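Local coordinates for protein ABC-type amino acid transport system, periplasmic component (Caldanaerobacter subterraneus subsp. tengcongensis MB4, PDB 4YMX) that binds arginine in the cleft between its two lobes, acting as the substrate-binding component of an amino acid ABC transporter, at residues F65-D68 with I69-I73; I241-L244 with K245-E249; K140-D143 with L144-K147; E214-N217 with V218-S222. One frame throughout, in Å; residues are numbered along the deposited sequence.

Contact 1. Residues F65-D68 with I69-I73; sequences FDID and IANAI
The carbonyl oxygen of Ile67 is gripped twice by Asn71: by its backbone N at 2.9 Å, and weakly by its side chain, with Asn71 ND2 lying 3.3 Å from Ile67 O. This is the opening of helix 65-77, a helix of the first lobe in the type II periplasmic binding protein fold. The same i to i+4 ladder joins Phe65 to Ile69, Asp66 to Ala70 and Asp68 to Ala72.

One turn apart, Phe65 and Ile69 form a CH-pi contact. Ile69 CD1 stands over one face of the Phe65 ring, 3.8 Å above the plane and displaced toward the rim, near CE2 and CZ. Ile69 can reach the ring because CG1 is turned away from its own carbonyl carbon (chi1 -66°) and the chain then runs extended to CD1 (chi2 173°). Phe258 and Tyr124 add edge-to-face ring contacts to Phe65. Truncation of Ile69 to an alanine is likely to leave that face of Phe65 without its methyl cover.

The carboxylate of Asp66 faces the arginine pocket, where OD2 accepts from Gly106 N, a residue of that pocket. Its side chain lies about 6 Å from the bound arginine, so it appears to belong to the second shell.

The carboxylate of Asp68 is shared. OD2 takes a salt bridge from Lys256 and a hydrogen bond from Trp257 NE1, both in the C-terminal helix 249-258, whereas Asp68 OD1 accepts from a water at 2.7 Å that Asn71 ND2 meets weakly at 2.9 Å.

Contact 2. Residues I241-L244 with K245-E249; sequences IKEL and KQSGE
Ser247 holds Glu243 O with two donors, its OG at 2.8 Å and its backbone N at 2.9 Å from that oxygen, and the two arrive from opposite faces of the carbonyl plane. The hydroxyl gets there because OG sits between the backbone N and the carbonyl carbon (chi1 69°), folding it back over the last turn. Having donated to Glu243 O, Ser247 OG also accepts from Glu249 N at 3.3 Å.

That second bond defines an ST turn, and with it helix 231-247 ends and helix 249-258 begins. Gly248 makes the corner: its phi is positive (98°), and at these backbone angles a CB would collide with the carbonyl O of Ser247. It also occupies the N-cap position of the second helix.

Across the corner the apolar part of Glu249 lies obliquely against Leu244, with Glu249 CG 3.5 Å from Leu244 CD2. Leu244 is buried, and Tyr250 lies against it from the next helix. One turn earlier, Lys245 runs alongside Ile241, pointing the same way; Lys245 CE comes to 3.9 Å from Ile241 CG2. The extended chain of Lys245 carries NZ on to Leu122 O in strand 117-124, whose Ser120 and Tyr123 pack on Ile241. On the exposed flank, Gln246 N donates to Lys242 O at 2.8 Å.

Contact 3. Residues K140-D143 with L144-K147; sequences KFDD and LKVK
The ring of Phe141 is met by one methyl of Leu144, whose CD1 lies 3.8 Å from Phe141 CD1, the two side chains crossing at about a right angle. Glu214 also touches this ring, from the loop that follows strand 207-210. Leu144 is buried and also touches Ile164 and Met212.

The carboxylate of Asp143 is the second flat group. Lys140 NZ meets OD1 on the syn side, close to the carboxylate plane, in a salt bridge of 3.1 Å between Lys140 NZ and Asp143 OD1. Lys140 N instead comes down on OD2 from well above the plane, and Ser139 N also donates to OD2. Both oxygens are thus occupied, which should restrain the rotation of the group. Asp142 points its own carboxylate to Lys145, turning CG anti to the backbone N (chi1 -164°); there OD2 forms a salt bridge with Lys145 NZ, although its modelled length is too short to be taken literally.

Under these side chains the backbone is tightly wound. Leu144 N donates to Phe141 O at 3.0 Å, and Asp143 N reaches Lys140 O at 2.9 Å. Lys145 N makes only a weak bond, 3.3 Å from Asp142 O.

The chain then reverses: Lys147 N bonds to Leu144 O at 3.1 Å, while Val146 takes a positive phi (65°), unusual for a beta-branched residue. This is a 3-10 segment running into a type II beta turn, which delivers the chain to strand 148-152 of the second lobe.

Contact 4. Residues E214-N217 with V218-S222; sequences EINN and VENGS
Asn216 swings its CG anti to the backbone N (chi1 -163°), while Asn220 sends its CG away from its carbonyl carbon (chi1 -50°), and these two choices bring the amides together across the bend. Asn220 ND2 approaches Asn216 OD1 to 3.0 Å in a weak hydrogen bond, the amide planes being 31° apart. Asn216 OD1 has a stronger partner in Gln128 N, at the start of strand 128-133, so the oxygen takes two donors. With an alanine at Asn216, Gln128 N and Asn220 ND2 would probably both lose this acceptor, and the bend would lose one of its ties to strand 128-133.

Between the two amides the backbone turns sharply at Asn217, the centre of an inverse gamma turn. It is closed by a weak bond from Val218 N to Asn216 O, 2.9 Å apart. Val218 packs on Glu159 and Ala160 of helix 156-161, its side chain about 8 Å from the bound arginine.

Farther on, Gly221 N donates to Ser126 OG, and Ser222 pairs through its backbone with Tyr123 and Tyr124. The chain here returns from the second lobe to the first beside the outgoing connection, forming one of the paired interlobe crossings expected of a hinge in this family.

From the N terminus the order is contact 1, contact 3, contact 4, contact 2. Each is local, its segments adjoining, so none encloses a long loop and none nests or crosses. Contact 1 starts a first-lobe helix; contact 3 is a turn between strands 128-133 and 148-152 of the second lobe; contact 4 brings the chain back; contact 2 joins the last two helices. Two pairs touch. Ala72 CB of contact 1 packs at 4.1 Å on Leu244 CD2 of contact 2, joining parts of the first lobe far apart in sequence, and the Phe141 ring of contact 3 also reaches the backbone of Ile215 in contact 4. Contacts 1 and 3 lie on opposite sides of the chain's centre, their centres about 38 Å apart.

Contact 1. Residues F65-D68 with I69-I73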
loop_
_atom_site.group_PDB
_atom_site.type_symbol
_atom_site.label_atom_id
_atom_site.label_comp_id
_atom_site.label_asym_id
_atom_site.label_seq_id
_atom_site.Cartn_x
_atom_site.Cartn_y
_atom_site.Cartn_z
ATOM N N PHE A 65 5.172 4.048 8.190
ATOM C CA PHE A 65 6.297 4.524 7.393
ATOM C C PHE A 65 5.886 5.677 6.480
ATOM O O PHE A 65 6.575 6.696 6.395
ATOM C CB PHE A 65 6.831 3.340 6.581
ATOM C CG PHE A 65 8.063 3.622 5.778
ATOM C CD1 PHE A 65 9.239 4.049 6.389
ATOM C CD2 PHE A 65 8.075 3.368 4.419
ATOM C CE1 PHE A 65 10.382 4.271 5.637
ATOM C CE2 PHE A 65 9.219 3.584 3.662
ATOM C CZ PHE A 65 10.374 4.035 4.274
ATOM N N ASP A 66 4.749 5.528 5.809
ATOM C CA ASP A 66 4.283 6.581 4.911
ATOM C C ASP A 66 3.921 7.849 5.657
ATOM O O ASP A 66 4.076 8.954 5.120
ATOM C CB ASP A 66 3.077 6.127 4.087
ATOM C CG ASP A 66 3.454 5.183 2.953
ATOM O OD1 ASP A 66 4.649 5.004 2.667
ATOM O OD2 ASP A 66 2.529 4.651 2.309
ATOM N N ILE A 67 3.421 7.703 6.876
ATOM C CA ILE A 67 3.076 8.873 7.680
ATOM C C ILE A 67 4.334 9.612 8.147
ATOM O O ILE A 67 4.368 10.845 8.158
ATOM C CB ILE A 67 2.209 8.509 8.891
ATOM C CG1 ILE A 67 0.997 7.685 8.453
ATOM C CG2 ILE A 67 1.782 9.772 9.639
ATOM C CD1 ILE A 67 0.208 8.265 7.304
ATOM N N ASP A 68 5.372 8.871 8.517
ATOM C CA ASP A 68 6.629 9.514 8.870
ATOM C C ASP A 68 7.190 10.294 7.687
ATOM O O ASP A 68 7.705 11.405 7.857
ATOM C CB ASP A 68 7.641 8.502 9.394
ATOM C CG ASP A 68 7.257 7.948 10.753
ATOM O OD1 ASP A 68 6.317 8.471 11.394
ATOM O OD2 ASP A 68 7.908 6.975 11.183
ATOM N N ILE A 69 7.071 9.738 6.485
ATOM C CA ILE A 69 7.546 10.442 5.298
ATOM C C ILE A 69 6.703 11.701 5.076
ATOM O O ILE A 69 7.234 12.783 4.796
ATOM C CB ILE A 69 7.515 9.530 4.050
ATOM C CG1 ILE A 69 8.534 8.398 4.218
ATOM C CG2 ILE A 69 7.787 10.327 2.785
ATOM C CD1 ILE A 69 8.477 7.337 3.131
ATOM N N ALA A 70 5.387 11.563 5.219
ATOM C CA ALA A 70 4.493 12.711 5.077
ATOM C C ALA A 70 4.837 13.820 6.044
ATOM O O ALA A 70 4.834 15.003 5.674
ATOM C CB ALA A 70 3.084 12.292 5.291
ATOM N N ASN A 71 5.137 13.456 7.284
ATOM C CA ASN A 71 5.484 14.474 8.260
ATOM C C ASN A 71 6.813 15.150 7.952
ATOM O O ASN A 71 6.970 16.345 8.220
ATOM C CB ASN A 71 5.404 13.933 9.685
ATOM C CG ASN A 71 4.009 14.038 10.246
ATOM O OD1 ASN A 71 3.487 15.138 10.436
ATOM N ND2 ASN A 71 3.395 12.901 10.511
ATOM N N ALA A 72 7.739 14.418 7.337
ATOM C CA ALA A 72 8.997 15.026 6.910
ATOM C C ALA A 72 8.734 16.054 5.810
ATOM O O ALA A 72 9.350 17.126 5.778
ATOM C CB ALA A 72 9.988 13.961 6.434
ATOM N N ILE A 73 7.804 15.734 4.912
ATOM C CA ILE A 73 7.437 16.651 3.842
ATOM C C ILE A 73 6.761 17.895 4.417
ATOM O O ILE A 73 7.096 19.027 4.039
ATOM C CB ILE A 73 6.511 15.958 2.815
ATOM C CG1 ILE A 73 7.278 14.868 2.057
ATOM C CG2 ILE A 73 5.873 16.983 1.858
ATOM C CD1 ILE A 73 6.369 13.901 1.297
HETATM O O HOH W 1 4.956 10.816 11.740
#

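Contact 2. Residues I241-L244 with K245-E249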
loop_
_atom_site.group_PDB
_atom_site.type_symbol
_atom_site.label_atom_id
_atom_site.label_comp_id
_atom_site.label_asym_id
_atom_site.label_seq_id
_atom_site.Cartn_x
_atom_site.Cartn_y
_atom_site.Cartn_z
ATOM N N ILE A 241 12.653 13.047 0.124
ATOM C CA ILE A 241 13.010 11.631 0.039
ATOM C C ILE A 241 14.525 11.474 -0.071
ATOM O O ILE A 241 15.120 10.658 0.630
ATOM C CB ILE A 241 12.317 10.925 -1.134
ATOM C CG1 ILE A 241 10.808 10.900 -0.896
ATOM C CG2 ILE A 241 12.865 9.502 -1.307
ATOM C CD1 ILE A 241 10.013 10.446 -2.103
ATOM N N LYS A 242 15.149 12.270 -0.931
ATOM C CA LYS A 242 16.605 12.221 -1.063
ATOM C C LYS A 242 17.294 12.579 0.249
ATOM O O LYS A 242 18.235 11.897 0.670
ATOM C CB LYS A 242 17.073 13.134 -2.200
ATOM C CG LYS A 242 17.210 12.416 -3.532
ATOM C CD LYS A 242 18.032 13.235 -4.525
ATOM C CE LYS A 242 18.248 12.480 -5.834
ATOM N NZ LYS A 242 19.266 11.397 -5.717
ATOM N N GLU A 243 16.843 13.636 0.915
ATOM C CA GLU A 243 17.493 14.029 2.162
ATOM C C GLU A 243 17.281 13.009 3.284
ATOM O O GLU A 243 18.182 12.778 4.089
ATOM C CB GLU A 243 17.076 15.439 2.588
ATOM C CG GLU A 243 17.690 15.926 3.899
ATOM C CD GLU A 243 19.212 16.055 3.867
ATOM O OE1 GLU A 243 19.779 16.321 4.942
ATOM O OE2 GLU A 243 19.839 15.903 2.788
ATOM N N LEU A 244 16.108 12.384 3.331
ATOM C CA LEU A 244 15.896 11.297 4.285
ATOM C C LEU A 244 16.938 10.205 4.067
ATOM O O LEU A 244 17.588 9.747 5.011
ATOM C CB LEU A 244 14.486 10.703 4.138
ATOM C CG LEU A 244 13.327 11.550 4.656
ATOM C CD1 LEU A 244 11.999 10.896 4.277
ATOM C CD2 LEU A 244 13.425 11.753 6.162
ATOM N N LYS A 245 17.112 9.809 2.814
ATOM C CA LYS A 245 18.058 8.746 2.487
ATOM C C LYS A 245 19.497 9.141 2.786
ATOM O O LYS A 245 20.270 8.352 3.339
ATOM C CB LYS A 245 17.928 8.334 1.019
ATOM C CG LYS A 245 16.652 7.553 0.690
ATOM C CD LYS A 245 16.578 7.308 -0.803
ATOM C CE LYS A 245 15.363 6.471 -1.172
ATOM N NZ LYS A 245 15.175 6.449 -2.655
ATOM N N GLN A 246 19.855 10.369 2.446
ATOM C CA GLN A 246 21.250 10.782 2.534
ATOM C C GLN A 246 21.668 11.221 3.932
ATOM O O GLN A 246 22.858 11.276 4.222
ATOM C CB GLN A 246 21.516 11.876 1.499
ATOM C CG GLN A 246 21.374 11.355 0.068
ATOM C CD GLN A 246 21.413 12.451 -0.975
ATOM O OE1 GLN A 246 21.378 13.636 -0.651
ATOM N NE2 GLN A 246 21.511 12.055 -2.242
ATOM N N SER A 247 20.701 11.498 4.803
ATOM C CA SER A 247 21.000 12.008 6.148
ATOM C C SER A 247 21.047 10.946 7.231
ATOM O O SER A 247 21.433 11.238 8.365
ATOM C CB SER A 247 19.958 13.037 6.571
ATOM O OG SER A 247 18.703 12.403 6.793
ATOM N N GLY A 248 20.634 9.725 6.902
ATOM C CA GLY A 248 20.504 8.697 7.910
ATOM C C GLY A 248 19.086 8.515 8.426
ATOM O O GLY A 248 18.783 7.478 9.018
ATOM N N GLU A 249 18.225 9.506 8.217
ATOM C CA GLU A 249 16.879 9.446 8.786
ATOM C C GLU A 249 16.037 8.325 8.163
ATOM O O GLU A 249 15.257 7.675 8.849
ATOM C CB GLU A 249 16.179 10.800 8.653
ATOM C CG GLU A 249 14.797 10.848 9.273
ATOM C CD GLU A 249 14.774 10.602 10.777
ATOM O OE1 GLU A 249 13.695 10.221 11.283
ATOM O OE2 GLU A 249 15.808 10.795 11.460
HETATM O O HOH W 2 19.764 15.380 0.038
#

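Contact 3. Residues K140-D143 with L144-K147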
loop_
_atom_site.group_PDB
_atom_site.type_symbol
_atom_site.label_atom_id
_atom_site.label_comp_id
_atom_site.label_asym_id
_atom_site.label_seq_id
_atom_site.Cartn_x
_atom_site.Cartn_y
_atom_site.Cartn_z
ATOM N N LYS A 140 1.092 -23.883 -5.069
ATOM C CA LYS A 140 1.840 -23.245 -6.131
ATOM C C LYS A 140 0.927 -22.461 -7.054
ATOM O O LYS A 140 -0.305 -22.567 -6.964
ATOM C CB LYS A 140 2.644 -24.282 -6.913
ATOM C CG LYS A 140 1.796 -25.337 -7.596
ATOM C CD LYS A 140 2.679 -26.432 -8.192
ATOM C CE LYS A 140 1.851 -27.474 -8.930
ATOM N NZ LYS A 140 0.869 -28.142 -8.041
ATOM N N PHE A 141 1.545 -21.690 -7.943
ATOM C CA PHE A 141 0.828 -20.768 -8.815
ATOM C C PHE A 141 -0.258 -21.447 -9.654
ATOM O O PHE A 141 -1.366 -20.919 -9.781
ATOM C CB PHE A 141 1.821 -20.003 -9.694
ATOM C CG PHE A 141 1.199 -18.893 -10.491
ATOM C CD1 PHE A 141 0.785 -17.724 -9.869
ATOM C CD2 PHE A 141 1.039 -19.015 -11.862
ATOM C CE1 PHE A 141 0.220 -16.695 -10.610
ATOM C CE2 PHE A 141 0.478 -17.991 -12.606
ATOM C CZ PHE A 141 0.064 -16.826 -11.974
ATOM N N ASP A 142 0.041 -22.628 -10.194
ATOM C CA ASP A 142 -0.928 -23.354 -11.006
ATOM C C ASP A 142 -2.201 -23.675 -10.219
ATOM O O ASP A 142 -3.287 -23.756 -10.797
ATOM C CB ASP A 142 -0.296 -24.640 -11.551
ATOM C CG ASP A 142 -1.083 -25.231 -12.692
ATOM O OD1 ASP A 142 -1.631 -26.339 -12.523
ATOM O OD2 ASP A 142 -1.166 -24.577 -13.751
ATOM N N ASP A 143 -2.071 -23.842 -8.905
ATOM C CA ASP A 143 -3.212 -24.186 -8.057
ATOM C C ASP A 143 -4.211 -23.047 -7.896
ATOM O O ASP A 143 -5.303 -23.258 -7.386
ATOM C CB ASP A 143 -2.750 -24.628 -6.665
ATOM C CG ASP A 143 -1.781 -25.794 -6.698
ATOM O OD1 ASP A 143 -1.696 -26.510 -7.721
ATOM O OD2 ASP A 143 -1.103 -26.000 -5.673
ATOM N N LEU A 144 -3.839 -21.841 -8.316
ATOM C CA LEU A 144 -4.731 -20.690 -8.207
ATOM C C LEU A 144 -5.825 -20.678 -9.261
ATOM O O LEU A 144 -6.796 -19.926 -9.137
ATOM C CB LEU A 144 -3.948 -19.379 -8.281
ATOM C CG LEU A 144 -2.930 -19.160 -7.163
ATOM C CD1 LEU A 144 -2.146 -17.891 -7.432
ATOM C CD2 LEU A 144 -3.614 -19.105 -5.792
ATOM N N LYS A 145 -5.668 -21.496 -10.301
ATOM C CA LYS A 145 -6.685 -21.561 -11.351
ATOM C C LYS A 145 -8.062 -21.871 -10.781
ATOM O O LYS A 145 -8.203 -22.740 -9.916
ATOM C CB LYS A 145 -6.324 -22.615 -12.401
ATOM C CG LYS A 145 -5.088 -22.288 -13.198
ATOM C CD LYS A 145 -4.820 -23.357 -14.242
ATOM C CE LYS A 145 -3.550 -23.025 -14.995
ATOM N NZ LYS A 145 -2.468 -22.665 -14.034
ATOM N N VAL A 146 -9.071 -21.159 -11.285
ATOM C CA VAL A 146 -10.478 -21.368 -10.913
ATOM C C VAL A 146 -10.805 -21.041 -9.443
ATOM O O VAL A 146 -11.907 -21.325 -8.964
ATOM C CB VAL A 146 -10.986 -22.815 -11.263
ATOM C CG1 VAL A 146 -12.502 -22.816 -11.468
ATOM C CG2 VAL A 146 -10.309 -23.359 -12.521
ATOM N N LYS A 147 -9.853 -20.445 -8.733
ATOM C CA LYS A 147 -10.048 -20.143 -7.318
ATOM C C LYS A 147 -10.642 -18.754 -7.089
ATOM O O LYS A 147 -10.586 -17.882 -7.960
ATOM C CB LYS A 147 -8.723 -20.266 -6.559
ATOM C CG LYS A 147 -8.112 -21.661 -6.585
ATOM C CD LYS A 147 -8.864 -22.612 -5.658
ATOM C CE LYS A 147 -8.191 -23.977 -5.610
ATOM N NZ LYS A 147 -8.825 -24.869 -4.592
#

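Contact 4. Residues E214-N217 with V218-S222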
loop_
_atom_site.group_PDB
_atom_site.type_symbol
_atom_site.label_atom_id
_atom_site.label_comp_id
_atom_site.label_asym_id
_atom_site.label_seq_id
_atom_site.Cartn_x
_atom_site.Cartn_y
_atom_site.Cartn_z
ATOM N N GLU A 214 5.414 -16.115 -10.050
ATOM C CA GLU A 214 4.588 -15.608 -11.130
ATOM C C GLU A 214 3.552 -14.563 -10.715
ATOM O O GLU A 214 3.084 -13.793 -11.551
ATOM C CB GLU A 214 3.926 -16.766 -11.872
ATOM C CG GLU A 214 4.921 -17.601 -12.672
ATOM C CD GLU A 214 4.281 -18.823 -13.284
ATOM O OE1 GLU A 214 4.289 -19.868 -12.610
ATOM O OE2 GLU A 214 3.774 -18.733 -14.433
ATOM N N ILE A 215 3.206 -14.508 -9.433
ATOM C CA ILE A 215 2.225 -13.523 -8.999
ATOM C C ILE A 215 2.846 -12.132 -8.940
ATOM O O ILE A 215 2.137 -11.131 -8.946
ATOM C CB ILE A 215 1.585 -13.897 -7.637
ATOM C CG1 ILE A 215 0.265 -13.146 -7.428
ATOM C CG2 ILE A 215 2.541 -13.601 -6.491
ATOM C CD1 ILE A 215 -0.869 -13.632 -8.315
ATOM N N ASN A 216 4.173 -12.074 -8.913
ATOM C CA ASN A 216 4.880 -10.802 -8.782
ATOM C C ASN A 216 5.219 -10.147 -10.129
ATOM O O ASN A 216 6.009 -9.199 -10.186
ATOM C CB ASN A 216 6.142 -10.998 -7.935
ATOM C CG ASN A 216 6.711 -9.690 -7.411
ATOM O OD1 ASN A 216 5.968 -8.801 -6.981
ATOM N ND2 ASN A 216 8.039 -9.556 -7.477
ATOM N N ASN A 217 4.598 -10.618 -11.204
ATOM C CA ASN A 217 4.873 -10.075 -12.540
ATOM C C ASN A 217 4.085 -8.797 -12.837
ATOM O O ASN A 217 3.402 -8.679 -13.860
ATOM C CB ASN A 217 4.638 -11.126 -13.630
ATOM C CG ASN A 217 5.645 -12.259 -13.582
ATOM O OD1 ASN A 217 6.678 -12.173 -12.916
ATOM N ND2 ASN A 217 5.350 -13.328 -14.307
ATOM N N VAL A 218 4.153 -7.853 -11.903
ATOM C CA VAL A 218 3.554 -6.532 -12.068
ATOM C C VAL A 218 4.606 -5.508 -11.686
ATOM O O VAL A 218 5.664 -5.868 -11.158
ATOM C CB VAL A 218 2.312 -6.343 -11.169
ATOM C CG1 VAL A 218 1.167 -7.196 -11.668
ATOM C CG2 VAL A 218 2.657 -6.683 -9.715
ATOM N N GLU A 219 4.329 -4.238 -11.955
ATOM C CA GLU A 219 5.222 -3.165 -11.539
ATOM C C GLU A 219 5.305 -3.133 -10.011
ATOM O O GLU A 219 4.312 -3.398 -9.319
ATOM C CB GLU A 219 4.760 -1.820 -12.122
ATOM C CG GLU A 219 4.916 -1.751 -13.647
ATOM C CD GLU A 219 3.962 -0.789 -14.329
ATOM O OE1 GLU A 219 4.441 0.225 -14.889
ATOM O OE2 GLU A 219 2.741 -1.057 -14.336
ATOM N N ASN A 220 6.496 -2.846 -9.491
ATOM C CA ASN A 220 6.744 -2.890 -8.055
ATOM C C ASN A 220 7.213 -1.548 -7.515
ATOM O O ASN A 220 7.514 -0.622 -8.277
ATOM C CB ASN A 220 7.787 -3.965 -7.703
ATOM C CG ASN A 220 7.479 -5.325 -8.324
ATOM O OD1 ASN A 220 8.215 -5.794 -9.201
ATOM N ND2 ASN A 220 6.400 -5.970 -7.866
ATOM N N GLY A 221 7.266 -1.450 -6.193
ATOM C CA GLY A 221 7.785 -0.265 -5.539
ATOM C C GLY A 221 6.698 0.711 -5.145
ATOM O O GLY A 221 5.572 0.642 -5.640
ATOM N N SER A 222 7.042 1.625 -4.243
ATOM C CA SER A 222 6.122 2.666 -3.793
ATOM C C SER A 222 6.706 4.062 -3.998
ATOM O O SER A 222 7.911 4.274 -3.846
ATOM C CB SER A 222 5.773 2.464 -2.326
ATOM O OG SER A 222 5.173 1.194 -2.151
#